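Local coordinates for plasmid Partition par B protein (Enterobacteria phage P1, PDB 1ZX4) that recognises the cis-acting partition sites of its plasmid and controls plasmid partitioning, binding DNA through a helix-turn-helix motif, at residues Arg16-Lys21 with Arg43-Ala48; Glu53-Phe58 with Lys70-Val75; Gln91-Glu96 with Arg117-Glu122. All blocks are in the same frame, centred on the assembly; numbering follows the deposited sequence.

Contact 1 of 3, residues Arg16-Lys21 with Arg43-Ala48. With nucleotides of chain B; nucleotides of chain A.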
loop_
_atom_site.group_PDB
_atom_site.type_symbol
_atom_site.label_atom_id
_atom_site.label_comp_id
_atom_site.label_asym_id
_atom_site.label_seq_id
_atom_site.Cartn_x
_atom_site.Cartn_y
_atom_site.Cartn_z
ATOM N N ARG C 16 26.381 -26.775 -17.662
ATOM C CA ARG C 16 27.468 -27.746 -17.630
ATOM C C ARG C 16 28.800 -27.036 -17.472
ATOM O O ARG C 16 29.549 -27.297 -16.528
ATOM C CB ARG C 16 27.477 -28.557 -18.926
ATOM C CG ARG C 16 28.381 -29.783 -18.932
ATOM C CD ARG C 16 28.135 -30.579 -20.204
ATOM N NE ARG C 16 28.868 -31.838 -20.277
ATOM C CZ ARG C 16 28.662 -32.754 -21.220
ATOM N NH1 ARG C 16 27.748 -32.546 -22.159
ATOM N NH2 ARG C 16 29.369 -33.872 -21.234
ATOM N N LEU C 17 29.089 -26.133 -18.403
ATOM C CA LEU C 17 30.338 -25.394 -18.368
ATOM C C LEU C 17 30.623 -24.822 -16.983
ATOM O O LEU C 17 31.771 -24.684 -16.602
ATOM C CB LEU C 17 30.342 -24.291 -19.436
ATOM C CG LEU C 17 29.986 -24.789 -20.851
ATOM C CD1 LEU C 17 30.385 -23.758 -21.889
ATOM C CD2 LEU C 17 30.697 -26.088 -21.133
HETATM N N MSE C 18 29.610 -24.497 -16.202
HETATM C CA MSE C 18 29.907 -23.991 -14.875
HETATM C C MSE C 18 30.206 -25.133 -13.937
HETATM O O MSE C 18 31.114 -25.064 -13.124
HETATM C CB MSE C 18 28.745 -23.209 -14.331
HETATM C CG MSE C 18 28.619 -21.917 -15.009
HETATM SE SE MSE C 18 28.853 -20.644 -13.681
HETATM C CE MSE C 18 30.741 -20.363 -13.826
ATOM N N ARG C 19 29.434 -26.195 -14.056
ATOM C CA ARG C 19 29.613 -27.347 -13.199
ATOM C C ARG C 19 31.096 -27.722 -13.196
ATOM O O ARG C 19 31.676 -28.014 -12.151
ATOM C CB ARG C 19 28.756 -28.499 -13.718
ATOM C CG ARG C 19 28.488 -29.565 -12.712
ATOM C CD ARG C 19 28.040 -30.778 -13.446
ATOM N NE ARG C 19 26.788 -30.523 -14.142
ATOM C CZ ARG C 19 26.345 -31.255 -15.156
ATOM N NH1 ARG C 19 27.056 -32.281 -15.612
ATOM N NH2 ARG C 19 25.170 -30.987 -15.688
HETATM N N MSE C 20 31.708 -27.693 -14.373
HETATM C CA MSE C 20 33.123 -28.009 -14.503
HETATM C C MSE C 20 33.895 -26.811 -13.985
HETATM O O MSE C 20 34.763 -26.937 -13.114
HETATM C CB MSE C 20 33.460 -28.263 -15.964
HETATM C CG MSE C 20 32.539 -29.281 -16.581
HETATM SE SE MSE C 20 32.920 -29.566 -18.421
HETATM C CE MSE C 20 33.271 -31.473 -18.373
ATOM N N LYS C 21 33.560 -25.643 -14.514
ATOM C CA LYS C 21 34.207 -24.423 -14.079
ATOM C C LYS C 21 34.275 -24.473 -12.557
ATOM O O LYS C 21 35.354 -24.507 -11.991
ATOM C CB LYS C 21 33.425 -23.190 -14.559
ATOM C CG LYS C 21 34.009 -21.880 -14.069
ATOM C CD LYS C 21 33.840 -20.754 -15.080
ATOM C CE LYS C 21 34.834 -19.623 -14.821
ATOM N NZ LYS C 21 35.922 -19.588 -15.868
ATOM N N ARG C 43 30.950 -17.476 -24.433
ATOM C CA ARG C 43 29.557 -17.234 -24.782
ATOM C C ARG C 43 28.577 -18.114 -23.989
ATOM O O ARG C 43 27.647 -17.600 -23.361
ATOM C CB ARG C 43 29.394 -17.442 -26.298
ATOM C CG ARG C 43 30.157 -16.410 -27.199
ATOM C CD ARG C 43 30.268 -16.884 -28.693
ATOM N NE ARG C 43 31.031 -15.985 -29.574
ATOM C CZ ARG C 43 31.710 -16.377 -30.668
ATOM N NH1 ARG C 43 31.755 -17.662 -31.080
ATOM N NH2 ARG C 43 32.399 -15.474 -31.348
ATOM N N ALA C 44 28.779 -19.426 -23.994
ATOM C CA ALA C 44 27.883 -20.309 -23.258
ATOM C C ALA C 44 27.754 -19.944 -21.762
ATOM O O ALA C 44 26.658 -20.050 -21.190
ATOM C CB ALA C 44 28.336 -21.737 -23.410
ATOM N N LEU C 45 28.863 -19.538 -21.123
ATOM C CA LEU C 45 28.833 -19.137 -19.710
ATOM C C LEU C 45 28.284 -17.713 -19.669
ATOM O O LEU C 45 27.379 -17.390 -18.882
ATOM C CB LEU C 45 30.230 -19.190 -19.079
ATOM C CG LEU C 45 30.908 -20.563 -19.050
ATOM C CD1 LEU C 45 32.383 -20.320 -18.853
ATOM C CD2 LEU C 45 30.369 -21.484 -17.960
ATOM N N GLN C 46 28.809 -16.862 -20.544
ATOM C CA GLN C 46 28.339 -15.485 -20.598
ATOM C C GLN C 46 26.817 -15.492 -20.551
ATOM O O GLN C 46 26.218 -14.699 -19.831
ATOM C CB GLN C 46 28.818 -14.809 -21.869
ATOM C CG GLN C 46 28.940 -13.322 -21.726
ATOM C CD GLN C 46 29.953 -12.746 -22.718
ATOM O OE1 GLN C 46 31.015 -13.336 -22.936
ATOM N NE2 GLN C 46 29.634 -11.590 -23.311
ATOM N N ALA C 47 26.201 -16.406 -21.304
ATOM C CA ALA C 47 24.749 -16.531 -21.343
ATOM C C ALA C 47 24.211 -17.184 -20.088
ATOM O O ALA C 47 23.230 -16.718 -19.525
ATOM C CB ALA C 47 24.327 -17.343 -22.543
ATOM N N ALA C 48 24.850 -18.270 -19.655
ATOM C CA ALA C 48 24.413 -18.999 -18.466
ATOM C C ALA C 48 24.494 -18.131 -17.219
ATOM O O ALA C 48 24.191 -18.591 -16.115
ATOM C CB ALA C 48 25.252 -20.269 -18.284
ATOM P P DG B 18 32.500 -22.792 -32.730
ATOM O OP1 DG B 18 32.241 -24.206 -32.371
ATOM O OP2 DG B 18 32.370 -21.729 -31.706
ATOM O "O5'" DG B 18 33.923 -22.730 -33.398
ATOM C "C5'" DG B 18 34.148 -23.429 -34.599
ATOM C "C4'" DG B 18 35.250 -22.751 -35.368
ATOM O "O4'" DG B 18 34.857 -21.381 -35.610
ATOM C "C3'" DG B 18 36.544 -22.684 -34.581
ATOM O "O3'" DG B 18 37.625 -22.953 -35.444
ATOM C "C2'" DG B 18 36.575 -21.272 -34.022
ATOM C "C1'" DG B 18 35.778 -20.478 -35.033
ATOM N N9 DG B 18 34.991 -19.401 -34.461
ATOM C C8 DG B 18 34.196 -19.465 -33.345
ATOM N N7 DG B 18 33.609 -18.328 -33.069
ATOM C C5 DG B 18 34.042 -17.469 -34.073
ATOM C C6 DG B 18 33.722 -16.102 -34.315
ATOM O O6 DG B 18 32.990 -15.370 -33.650
ATOM N N1 DG B 18 34.356 -15.609 -35.467
ATOM C C2 DG B 18 35.188 -16.358 -36.278
ATOM N N2 DG B 18 35.689 -15.737 -37.358
ATOM N N3 DG B 18 35.502 -17.637 -36.049
ATOM C C4 DG B 18 34.893 -18.120 -34.941
ATOM P P DT B 17 27.014 -20.912 -31.839
ATOM O OP1 DT B 17 26.371 -21.980 -31.027
ATOM O OP2 DT B 17 27.702 -19.768 -31.167
ATOM O "O5'" DT B 17 28.039 -21.561 -32.854
ATOM C "C5'" DT B 17 28.189 -20.952 -34.125
ATOM C "C4'" DT B 17 29.509 -21.335 -34.731
ATOM O "O4'" DT B 17 29.890 -20.257 -35.616
ATOM C "C3'" DT B 17 30.573 -21.382 -33.655
ATOM O "O3'" DT B 17 31.564 -22.334 -33.925
ATOM C "C2'" DT B 17 31.181 -20.001 -33.670
ATOM C "C1'" DT B 17 30.993 -19.539 -35.099
ATOM N N1 DT B 17 30.669 -18.100 -35.168
ATOM C C2 DT B 17 31.128 -17.417 -36.256
ATOM O O2 DT B 17 31.743 -17.956 -37.149
ATOM N N3 DT B 17 30.847 -16.076 -36.263
ATOM C C4 DT B 17 30.162 -15.369 -35.299
ATOM O O4 DT B 17 29.969 -14.159 -35.452
ATOM C C5 DT B 17 29.706 -16.157 -34.162
ATOM C C7 DT B 17 28.985 -15.465 -33.047
ATOM C C6 DT B 17 29.961 -17.471 -34.164
ATOM P P DT A 7 34.213 -5.953 -30.053
ATOM O OP1 DT A 7 34.441 -4.483 -30.199
ATOM O OP2 DT A 7 32.822 -6.492 -30.025
ATOM O "O5'" DT A 7 35.050 -6.656 -31.203
ATOM C "C5'" DT A 7 36.446 -6.430 -31.275
ATOM C "C4'" DT A 7 36.982 -6.919 -32.594
ATOM O "O4'" DT A 7 37.067 -8.367 -32.586
ATOM C "C3'" DT A 7 36.107 -6.536 -33.784
ATOM O "O3'" DT A 7 36.955 -6.138 -34.874
ATOM C "C2'" DT A 7 35.316 -7.809 -34.058
ATOM C "C1'" DT A 7 36.279 -8.916 -33.633
ATOM N N1 DT A 7 35.655 -10.169 -33.122
ATOM C C2 DT A 7 36.139 -11.368 -33.615
ATOM O O2 DT A 7 36.967 -11.433 -34.505
ATOM N N3 DT A 7 35.596 -12.496 -33.031
ATOM C C4 DT A 7 34.612 -12.540 -32.049
ATOM O O4 DT A 7 34.251 -13.622 -31.575
ATOM C C5 DT A 7 34.096 -11.255 -31.639
ATOM C C7 DT A 7 32.979 -11.225 -30.645
ATOM C C6 DT A 7 34.643 -10.146 -32.174
#
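Helix 16-21 and helix 43-48 cross almost at right angles (98° between their directions), their axes 9.6 Å apart, with Leu-17 and Leu-45 at the point where the backbones come nearest. The join is apolar. Leu-45 reaches across with CG turned beside its own backbone N; CD2 packs on CB of Leu-17 and meets the CG of selenomethionine Met-18 obliquely at 3.5 Å, while CD1 lies 4.1 Å from CD of Lys-21. One leucine thus covers three side chains, Leu-17, Met-18 and Lys-21, along the facing helix, the aliphatic part of Lys-21 serving as hydrocarbon while its NZ bonds to Gln-27. Leu-17 in turn extends CD1 to the CB of Ala-44, whose small side chain leaves room for the leucine branch.

From 43-48 the other side goes to DNA. Arg-43 points away from 16-21, extended from CG to NE, and its guanidinium meets the major-groove edge of guanine DG18 of chain B: NH1 donates in plane to N7 at 2.8 Å and 164°, and NH2 to O6. The C7 methyl of DT17 of chain B sits 3.7 Å above the guanidinium centre, and O4 of DT7 of chain A lies 2.6 Å from NH2.

In this recognition helix, then, an apolar face is anchored in the helix-turn-helix unit while Arg-43, pointing away from 16-21, reads guanine through N7 and O6; the thymine methyl over one face would be expected to restrict its tilt.

Contact 2 of 3, residues Glu53-Phe58 with Lys70-Val75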
loop_
_atom_site.group_PDB
_atom_site.type_symbol
_atom_site.label_atom_id
_atom_site.label_comp_id
_atom_site.label_asym_id
_atom_site.label_seq_id
_atom_site.Cartn_x
_atom_site.Cartn_y
_atom_site.Cartn_z
ATOM N N GLU C 53 15.945 -13.956 -13.381
ATOM C CA GLU C 53 14.719 -13.161 -13.312
ATOM C C GLU C 53 14.252 -12.649 -14.657
ATOM O O GLU C 53 13.137 -12.934 -15.101
ATOM C CB GLU C 53 14.911 -11.979 -12.363
ATOM C CG GLU C 53 15.087 -12.372 -10.901
ATOM C CD GLU C 53 16.545 -12.407 -10.438
ATOM O OE1 GLU C 53 17.375 -13.114 -11.048
ATOM O OE2 GLU C 53 16.857 -11.721 -9.442
ATOM N N LEU C 54 15.107 -11.869 -15.301
ATOM C CA LEU C 54 14.781 -11.326 -16.608
ATOM C C LEU C 54 14.533 -12.473 -17.591
ATOM O O LEU C 54 13.484 -12.539 -18.228
ATOM C CB LEU C 54 15.924 -10.434 -17.091
ATOM C CG LEU C 54 16.130 -9.205 -16.209
ATOM C CD1 LEU C 54 17.300 -8.379 -16.714
ATOM C CD2 LEU C 54 14.875 -8.378 -16.216
ATOM N N VAL C 55 15.493 -13.384 -17.702
ATOM C CA VAL C 55 15.343 -14.509 -18.613
ATOM C C VAL C 55 13.933 -15.077 -18.516
ATOM O O VAL C 55 13.318 -15.416 -19.533
ATOM C CB VAL C 55 16.354 -15.661 -18.300
ATOM C CG1 VAL C 55 16.089 -16.860 -19.211
ATOM C CG2 VAL C 55 17.781 -15.171 -18.482
ATOM N N ALA C 56 13.420 -15.145 -17.291
ATOM C CA ALA C 56 12.099 -15.712 -17.047
ATOM C C ALA C 56 10.893 -14.910 -17.555
ATOM O O ALA C 56 9.759 -15.370 -17.476
ATOM C CB ALA C 56 11.950 -16.013 -15.559
ATOM N N LEU C 57 11.124 -13.722 -18.086
ATOM C CA LEU C 57 10.014 -12.935 -18.588
ATOM C C LEU C 57 9.607 -13.459 -19.954
ATOM O O LEU C 57 8.424 -13.564 -20.257
ATOM C CB LEU C 57 10.424 -11.468 -18.689
ATOM C CG LEU C 57 10.784 -10.788 -17.362
ATOM C CD1 LEU C 57 11.798 -9.671 -17.577
ATOM C CD2 LEU C 57 9.530 -10.240 -16.732
ATOM N N PHE C 58 10.594 -13.824 -20.765
ATOM C CA PHE C 58 10.333 -14.303 -22.121
ATOM C C PHE C 58 9.605 -15.638 -22.278
ATOM O O PHE C 58 9.784 -16.564 -21.479
ATOM C CB PHE C 58 11.640 -14.334 -22.900
ATOM C CG PHE C 58 12.401 -13.061 -22.809
ATOM C CD1 PHE C 58 13.175 -12.783 -21.690
ATOM C CD2 PHE C 58 12.307 -12.107 -23.823
ATOM C CE1 PHE C 58 13.845 -11.573 -21.576
ATOM C CE2 PHE C 58 12.972 -10.886 -23.726
ATOM C CZ PHE C 58 13.744 -10.617 -22.600
ATOM N N LYS C 70 23.574 -11.099 -23.494
ATOM C CA LYS C 70 24.679 -10.214 -23.181
ATOM C C LYS C 70 24.160 -8.877 -22.635
ATOM O O LYS C 70 24.747 -8.329 -21.703
ATOM C CB LYS C 70 25.505 -9.956 -24.433
ATOM C CG LYS C 70 26.950 -9.581 -24.152
ATOM C CD LYS C 70 27.532 -8.692 -25.263
ATOM C CE LYS C 70 27.296 -9.252 -26.675
ATOM N NZ LYS C 70 27.816 -8.326 -27.731
ATOM N N THR C 71 23.072 -8.356 -23.221
ATOM C CA THR C 71 22.460 -7.085 -22.782
ATOM C C THR C 71 21.425 -7.349 -21.680
ATOM O O THR C 71 21.033 -6.438 -20.954
ATOM C CB THR C 71 21.735 -6.310 -23.946
ATOM O OG1 THR C 71 20.323 -6.565 -23.897
ATOM C CG2 THR C 71 22.271 -6.739 -25.316
ATOM N N LEU C 72 20.971 -8.595 -21.581
ATOM C CA LEU C 72 20.016 -8.988 -20.564
ATOM C C LEU C 72 20.848 -9.139 -19.293
ATOM O O LEU C 72 20.492 -8.629 -18.233
ATOM C CB LEU C 72 19.386 -10.322 -20.941
ATOM C CG LEU C 72 18.294 -10.819 -20.004
ATOM C CD1 LEU C 72 17.089 -9.927 -20.170
ATOM C CD2 LEU C 72 17.927 -12.248 -20.321
ATOM N N CYS C 73 21.973 -9.840 -19.418
ATOM C CA CYS C 73 22.881 -10.057 -18.300
ATOM C C CYS C 73 23.598 -8.736 -18.025
ATOM O O CYS C 73 24.201 -8.542 -16.973
ATOM C CB CYS C 73 23.870 -11.202 -18.616
ATOM S SG CYS C 73 25.595 -10.670 -18.804
ATOM N N ALA C 74 23.503 -7.818 -18.978
ATOM C CA ALA C 74 24.104 -6.502 -18.822
ATOM C C ALA C 74 23.171 -5.655 -17.955
ATOM O O ALA C 74 23.600 -5.064 -16.972
ATOM C CB ALA C 74 24.295 -5.849 -20.175
ATOM N N VAL C 75 21.894 -5.601 -18.332
ATOM C CA VAL C 75 20.885 -4.847 -17.578
ATOM C C VAL C 75 20.858 -5.408 -16.158
ATOM O O VAL C 75 20.644 -4.682 -15.187
ATOM C CB VAL C 75 19.474 -5.000 -18.218
ATOM C CG1 VAL C 75 18.413 -4.471 -17.288
ATOM C CG2 VAL C 75 19.418 -4.248 -19.531
#
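Leu-72 holds CG anti to the backbone N (chi1 -176°) and so swings its branch toward residues 53-58, whereas Leu-54 and Phe-58 both keep CG anti to the carbonyl carbon (chi1 -64° and -50°) and send their side chains to meet it. The forked end of Leu-72 becomes the hub of the contact. Its CD1 packs against the CB of Leu-54, and the two leucines slide past each other in opposite directions, so that CD1 of Leu-54 also comes 3.8 Å from that methyl. CD2 of Leu-72 lies 3.5 Å from CG2 of Val-55, the two side chains crossing at about a right angle. Phe-58 arrives tip to tip: the edge of its ring, at CE1, meets CD1 of Leu-72 at 3.9 Å, near the ring plane. One helical turn on from Leu-72, Val-75 adds CG1 at 4.1 Å from CD1 of Leu-54. Every one of these partners is hydrocarbon; branched chains and a ring edge offer several carbons to one hub, and burial from water rather than directed bonds holds the two segments together.

Helix 52-55 is short, and helix 66-78 packs on it here. Helix 83-102 also touches Leu-54 through Phe-86, while helix 108-126 presents Ile-119 to Leu-54 and Phe-58, placing the contact about 6 Å from the centre of the chain (centre to centre), among its helices.

Contact 3 of 3, residues Gln91-Glu96 with Arg117-Glu122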
loop_
_atom_site.group_PDB
_atom_site.type_symbol
_atom_site.label_atom_id
_atom_site.label_comp_id
_atom_site.label_asym_id
_atom_site.label_seq_id
_atom_site.Cartn_x
_atom_site.Cartn_y
_atom_site.Cartn_z
ATOM N N GLN C 91 7.455 -5.656 -12.080
ATOM C CA GLN C 91 6.212 -5.002 -11.727
ATOM C C GLN C 91 5.870 -3.976 -12.807
ATOM O O GLN C 91 4.813 -4.037 -13.433
ATOM C CB GLN C 91 6.366 -4.307 -10.366
ATOM C CG GLN C 91 6.996 -5.164 -9.266
ATOM C CD GLN C 91 6.252 -6.475 -9.007
ATOM O OE1 GLN C 91 5.065 -6.487 -8.666
ATOM N NE2 GLN C 91 6.956 -7.586 -9.165
ATOM N N ASN C 92 6.796 -3.053 -13.035
ATOM C CA ASN C 92 6.625 -1.987 -14.019
ATOM C C ASN C 92 6.251 -2.432 -15.433
ATOM O O ASN C 92 5.202 -2.036 -15.954
ATOM C CB ASN C 92 7.898 -1.139 -14.078
ATOM C CG ASN C 92 8.146 -0.374 -12.799
ATOM O OD1 ASN C 92 7.423 0.567 -12.478
ATOM N ND2 ASN C 92 9.169 -0.778 -12.056
ATOM N N ILE C 93 7.108 -3.242 -16.056
ATOM C CA ILE C 93 6.859 -3.692 -17.421
ATOM C C ILE C 93 5.799 -4.772 -17.533
ATOM O O ILE C 93 5.067 -4.802 -18.511
ATOM C CB ILE C 93 8.156 -4.211 -18.120
ATOM C CG1 ILE C 93 8.509 -5.621 -17.647
ATOM C CG2 ILE C 93 9.315 -3.293 -17.809
ATOM C CD1 ILE C 93 9.698 -6.225 -18.383
ATOM N N SER C 94 5.704 -5.645 -16.534
ATOM C CA SER C 94 4.735 -6.739 -16.565
ATOM C C SER C 94 3.393 -6.403 -17.208
ATOM O O SER C 94 2.896 -7.168 -18.038
ATOM C CB SER C 94 4.485 -7.289 -15.164
ATOM O OG SER C 94 3.571 -8.371 -15.228
ATOM N N PRO C 95 2.776 -5.270 -16.829
ATOM C CA PRO C 95 1.487 -4.940 -17.447
ATOM C C PRO C 95 1.643 -4.893 -18.968
ATOM O O PRO C 95 1.157 -5.765 -19.690
ATOM C CB PRO C 95 1.163 -3.572 -16.852
ATOM C CG PRO C 95 1.792 -3.641 -15.500
ATOM C CD PRO C 95 3.130 -4.272 -15.804
ATOM N N GLU C 96 2.345 -3.870 -19.439
ATOM C CA GLU C 96 2.594 -3.691 -20.861
ATOM C C GLU C 96 3.131 -4.973 -21.503
ATOM O O GLU C 96 2.967 -5.189 -22.697
ATOM C CB GLU C 96 3.604 -2.552 -21.082
ATOM C CG GLU C 96 3.184 -1.186 -20.531
ATOM C CD GLU C 96 3.816 -0.860 -19.186
ATOM O OE1 GLU C 96 5.063 -0.874 -19.094
ATOM O OE2 GLU C 96 3.068 -0.579 -18.224
ATOM N N ARG C 117 12.730 -4.777 -25.351
ATOM C CA ARG C 117 12.692 -3.332 -25.539
ATOM C C ARG C 117 12.328 -2.699 -24.205
ATOM O O ARG C 117 12.926 -1.703 -23.776
ATOM C CB ARG C 117 11.638 -2.977 -26.588
ATOM C CG ARG C 117 12.183 -2.258 -27.811
ATOM C CD ARG C 117 11.279 -2.539 -28.992
ATOM N NE ARG C 117 11.559 -1.702 -30.152
ATOM C CZ ARG C 117 11.084 -1.942 -31.373
ATOM N NH1 ARG C 117 10.312 -2.999 -31.599
ATOM N NH2 ARG C 117 11.367 -1.117 -32.371
ATOM N N LEU C 118 11.353 -3.310 -23.540
ATOM C CA LEU C 118 10.862 -2.836 -22.247
ATOM C C LEU C 118 11.895 -3.055 -21.156
ATOM O O LEU C 118 12.267 -2.141 -20.430
ATOM C CB LEU C 118 9.609 -3.609 -21.855
ATOM C CG LEU C 118 8.354 -3.216 -22.617
ATOM C CD1 LEU C 118 7.414 -4.415 -22.695
ATOM C CD2 LEU C 118 7.699 -2.000 -21.946
ATOM N N ILE C 119 12.353 -4.289 -21.039
ATOM C CA ILE C 119 13.333 -4.621 -20.021
ATOM C C ILE C 119 14.475 -3.613 -19.994
ATOM O O ILE C 119 15.038 -3.319 -18.936
ATOM C CB ILE C 119 13.845 -6.070 -20.243
ATOM C CG1 ILE C 119 12.644 -6.984 -20.006
ATOM C CG2 ILE C 119 15.004 -6.430 -19.286
ATOM C CD1 ILE C 119 12.837 -8.448 -20.319
ATOM N N THR C 120 14.833 -3.099 -21.165
ATOM C CA THR C 120 15.899 -2.118 -21.280
ATOM C C THR C 120 15.388 -0.712 -20.976
ATOM O O THR C 120 15.912 -0.036 -20.102
ATOM C CB THR C 120 16.463 -2.134 -22.667
ATOM O OG1 THR C 120 15.434 -1.762 -23.587
ATOM C CG2 THR C 120 16.963 -3.509 -22.996
ATOM N N LYS C 121 14.358 -0.276 -21.693
ATOM C CA LYS C 121 13.813 1.070 -21.493
ATOM C C LYS C 121 13.350 1.329 -20.053
ATOM O O LYS C 121 13.765 2.297 -19.410
ATOM C CB LYS C 121 12.647 1.324 -22.467
ATOM C CG LYS C 121 11.260 0.924 -21.952
ATOM C CD LYS C 121 10.674 2.005 -21.027
ATOM C CE LYS C 121 9.338 1.593 -20.414
ATOM N NZ LYS C 121 8.792 2.686 -19.561
ATOM N N GLU C 122 12.486 0.454 -19.554
ATOM C CA GLU C 122 11.969 0.605 -18.210
ATOM C C GLU C 122 13.115 0.587 -17.218
ATOM O O GLU C 122 13.217 1.453 -16.356
ATOM C CB GLU C 122 10.985 -0.516 -17.898
ATOM C CG GLU C 122 9.615 -0.011 -17.485
ATOM C CD GLU C 122 9.689 1.083 -16.437
ATOM O OE1 GLU C 122 10.510 0.957 -15.499
ATOM O OE2 GLU C 122 8.918 2.060 -16.550
#
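Helices 83-102 and 108-126 form a helical hairpin, and this contact joins the middle of 83-102 to the second half of 108-126. The two segments run roughly antiparallel, at 142° with axes 9.8 Å apart, and Ile-93 and Leu-118 stand nearest in the backbone.

The apolar packing centres on Ile-93. Its CG1 lies between the backbone N and the carbonyl carbon (chi1 78°), which sends CD1 obliquely onto CG1 of Ile-119. CG2 takes the other direction, against CB and CG of Glu-122, whose aliphatic stem slides past it the opposite way. CB of Ile-93 faces CB of Leu-118 at 4.1 Å. A beta-branched residue suits this place because its two arms can serve two partners at once. Leu-57 from the loop after helix 52-55 also touches Ile-93 and Ile-119.

Polar side chains take part as well. The amide of Asn-92 stacks on the carboxylate of Glu-122, their planes 10° apart, with CB of Asn-92 3.6 Å from OE1 of Glu-122. Glu-96, bent at chi2, lays its OE1 4.0 Å from the apolar methyl CD2 of Leu-118. Nearby, Pro-95, having no N-H to give to the preceding turn, marks a kink in helix 83-102.

Charge pairing stays within 117-122: Lys-121 NZ forms a salt bridge with OE2 of Glu-122 at 3.1 Å, approaching from above the carboxylate plane. That would probably favour the charged form of the buried glutamate. The carbonyl O of Arg-117 accepts twice, from the backbone N of Lys-121 at 2.9 Å and from OG1 of Thr-120, which stands above the carbonyl plane.

How the contacts relate
The chain is the C-terminal part of ParB, carrying the helix-turn-helix unit and a three-stranded antiparallel sheet. Its three contacts follow one another along the chain, each closing before the next opens, and lead from the DNA into the helical body. Contact 1 and contact 2 lie 16 Å apart between centres and touch where Gln-46 packs on Lys-70 and Cys-73; helix 38-48 leads on to helix 52-55. Contact 2 and contact 3, with centres 12 Å apart, share a core in which Ile-119 meets Leu-54, Leu-57 and Phe-58. Contacts 1 and 3, 28 Å apart between centres, do not touch. Contact 2 thus lies between, and touches, both the helix-turn-helix part and the hairpin of helices 83-102 and 108-126.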